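Local coordinates for protein glutaredoxin (Grx-1) (Archaeoglobus fulgidus, PDB 3IC4) that probably transfers electrons by thiol-disulfide exchange as a small redox protein of the glutaredoxin type, at residues Y17-C22 against W43-E48. Numbering follows the deposited sequence.
Sequences YGLSTC and WIDKLE
Ser20 lies over one face of the Trp43 indole. Its CA stands 3.8 Å from the centroid of the six-membered ring, 22° off the ring normal, a CH-pi contact. Ser20 CB covers the same face nearer the rim. At the ring edge, close to its plane, runs the backbone from Gly18 C to Leu19 N. Leu19 C also comes close to Trp43 CE3, 3.4 Å from it, obliquely.

The Asp45 carboxylate is the other flat group. Its OD1 takes the backbone N-H of Ser20 at 2.8 Å (159° at the hydrogen), with the N well out of the carboxylate plane. Its OD2 receives the hydroxyl OG of Ser20 at 2.6 Å on the syn lone pair. Asp45 CG sits between its own backbone N and carbonyl carbon (chi1 61°), which brings the carboxylate up to Ser20. An alanine here would probably leave the N-H and hydroxyl of Ser20 without these acceptors and the loop at Ser20 freer to move. Lys46 NZ adds a weak bond to Ser20 OG.

The fold is thioredoxin-like. Strands 15-18 and 40-43 are parallel neighbours in the sheet, joined through helix 23-35 by a beta-alpha-beta crossover. The contact joins their C-terminal ends. A type I turn from Leu19 to Cys22 leads into that helix. Cys22 is its N-cap and probably the first cysteine of the CxxC motif.

Where the strands end, Ile44 N donates to Gly18 O at 2.9 Å, almost straight. Trp43 CA brings a C-H to the same oxygen. Leu19 CD2 reaches back to Ile44 CB, 3.9 Å away, and also packs on Asp45 CB. The buried Tyr17 side chain rests against helix 49-63 at Lys58, Val59 and Ile62.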
# COMPACT_ATOMS: atom_id res chain seq x y z
N TYR A 17 0.43 -0.63 0.90
CA TYR A 17 0.55 -1.96 1.50
C TYR A 17 2.00 -2.14 1.93
O TYR A 17 2.92 -1.87 1.17
CB TYR A 17 0.26 -3.03 0.47
CG TYR A 17 -1.12 -3.04 -0.07
CD1 TYR A 17 -2.12 -3.82 0.51
CD2 TYR A 17 -1.43 -2.29 -1.22
CE1 TYR A 17 -3.40 -3.86 -0.07
CE2 TYR A 17 -2.70 -2.34 -1.78
CZ TYR A 17 -3.66 -3.11 -1.20
OH TYR A 17 -4.87 -3.13 -1.79
N GLY A 18 2.21 -2.59 3.16
CA GLY A 18 3.57 -2.87 3.61
C GLY A 18 3.65 -3.72 4.87
O GLY A 18 2.69 -4.28 5.28
N LEU A 19 4.85 -3.87 5.38
CA LEU A 19 5.09 -4.47 6.66
C LEU A 19 5.69 -3.41 7.56
O LEU A 19 6.59 -2.68 7.17
CB LEU A 19 6.08 -5.61 6.55
CG LEU A 19 5.71 -6.80 5.64
CD1 LEU A 19 6.89 -7.68 5.55
CD2 LEU A 19 4.56 -7.51 6.26
N SER A 20 5.28 -3.45 8.81
CA SER A 20 5.61 -2.38 9.77
C SER A 20 7.08 -2.46 10.11
O SER A 20 7.69 -1.45 10.58
CB SER A 20 4.70 -2.46 11.00
OG SER A 20 5.07 -3.55 11.81
N THR A 21 7.65 -3.65 9.97
CA THR A 21 9.04 -3.97 10.25
C THR A 21 10.00 -3.74 9.11
O THR A 21 11.23 -3.88 9.28
CB THR A 21 9.10 -5.44 10.71
OG1 THR A 21 8.50 -6.25 9.71
CG2 THR A 21 8.31 -5.59 11.97
N CYS A 22 9.49 -3.36 7.95
CA CYS A 22 10.34 -3.27 6.76
C CYS A 22 10.88 -1.85 6.58
O CYS A 22 10.07 -0.92 6.52
CB CYS A 22 9.54 -3.62 5.56
SG CYS A 22 10.24 -3.14 3.94
N TRP A 43 -0.83 -2.68 7.12
CA TRP A 43 0.32 -3.45 7.57
C TRP A 43 -0.07 -4.94 7.56
O TRP A 43 -0.88 -5.44 8.40
CB TRP A 43 0.66 -3.03 8.98
CG TRP A 43 1.10 -1.63 9.15
CD1 TRP A 43 0.59 -0.76 10.07
CD2 TRP A 43 2.17 -0.94 8.49
NE1 TRP A 43 1.28 0.42 10.02
CE2 TRP A 43 2.24 0.36 9.05
CE3 TRP A 43 3.10 -1.27 7.51
CZ2 TRP A 43 3.22 1.30 8.66
CZ3 TRP A 43 4.04 -0.30 7.10
CH2 TRP A 43 4.08 0.94 7.64
N ILE A 44 0.54 -5.65 6.65
CA ILE A 44 0.16 -7.03 6.38
C ILE A 44 0.60 -7.87 7.56
O ILE A 44 -0.04 -8.87 7.90
CB ILE A 44 0.84 -7.50 5.05
CG1 ILE A 44 0.31 -6.65 3.87
CG2 ILE A 44 0.67 -8.97 4.87
CD1 ILE A 44 0.92 -6.92 2.58
N ASP A 45 1.67 -7.46 8.23
CA ASP A 45 2.11 -8.16 9.41
C ASP A 45 1.19 -8.10 10.63
O ASP A 45 1.36 -8.88 11.59
CB ASP A 45 3.51 -7.72 9.76
CG ASP A 45 3.63 -6.24 10.05
OD1 ASP A 45 3.25 -5.40 9.22
OD2 ASP A 45 4.23 -5.94 11.15
N LYS A 46 0.31 -7.11 10.65
CA LYS A 46 -0.72 -6.96 11.69
C LYS A 46 -1.99 -7.74 11.40
O LYS A 46 -2.91 -7.77 12.23
CB LYS A 46 -1.02 -5.47 11.85
CG LYS A 46 0.21 -4.65 12.22
CD LYS A 46 0.60 -4.79 13.69
CE LYS A 46 2.11 -4.55 13.95
NZ LYS A 46 2.48 -3.12 13.99
N LEU A 47 -2.06 -8.38 10.23
CA LEU A 47 -3.11 -9.30 9.84
C LEU A 47 -2.69 -10.74 10.10
O LEU A 47 -1.50 -11.04 10.18
CB LEU A 47 -3.40 -9.12 8.34
CG LEU A 47 -3.81 -7.68 7.93
CD1 LEU A 47 -4.14 -7.55 6.47
CD2 LEU A 47 -4.97 -7.23 8.74
N GLU A 48 -3.65 -11.64 10.19
CA GLU A 48 -3.38 -13.06 10.44
C GLU A 48 -4.27 -13.90 9.55
O GLU A 48 -5.36 -13.46 9.16
CB GLU A 48 -3.65 -13.45 11.92
CG GLU A 48 -2.70 -12.81 12.95
CD GLU A 48 -1.22 -13.33 12.88
OE1 GLU A 48 -0.96 -14.39 12.24
OE2 GLU A 48 -0.32 -12.67 13.49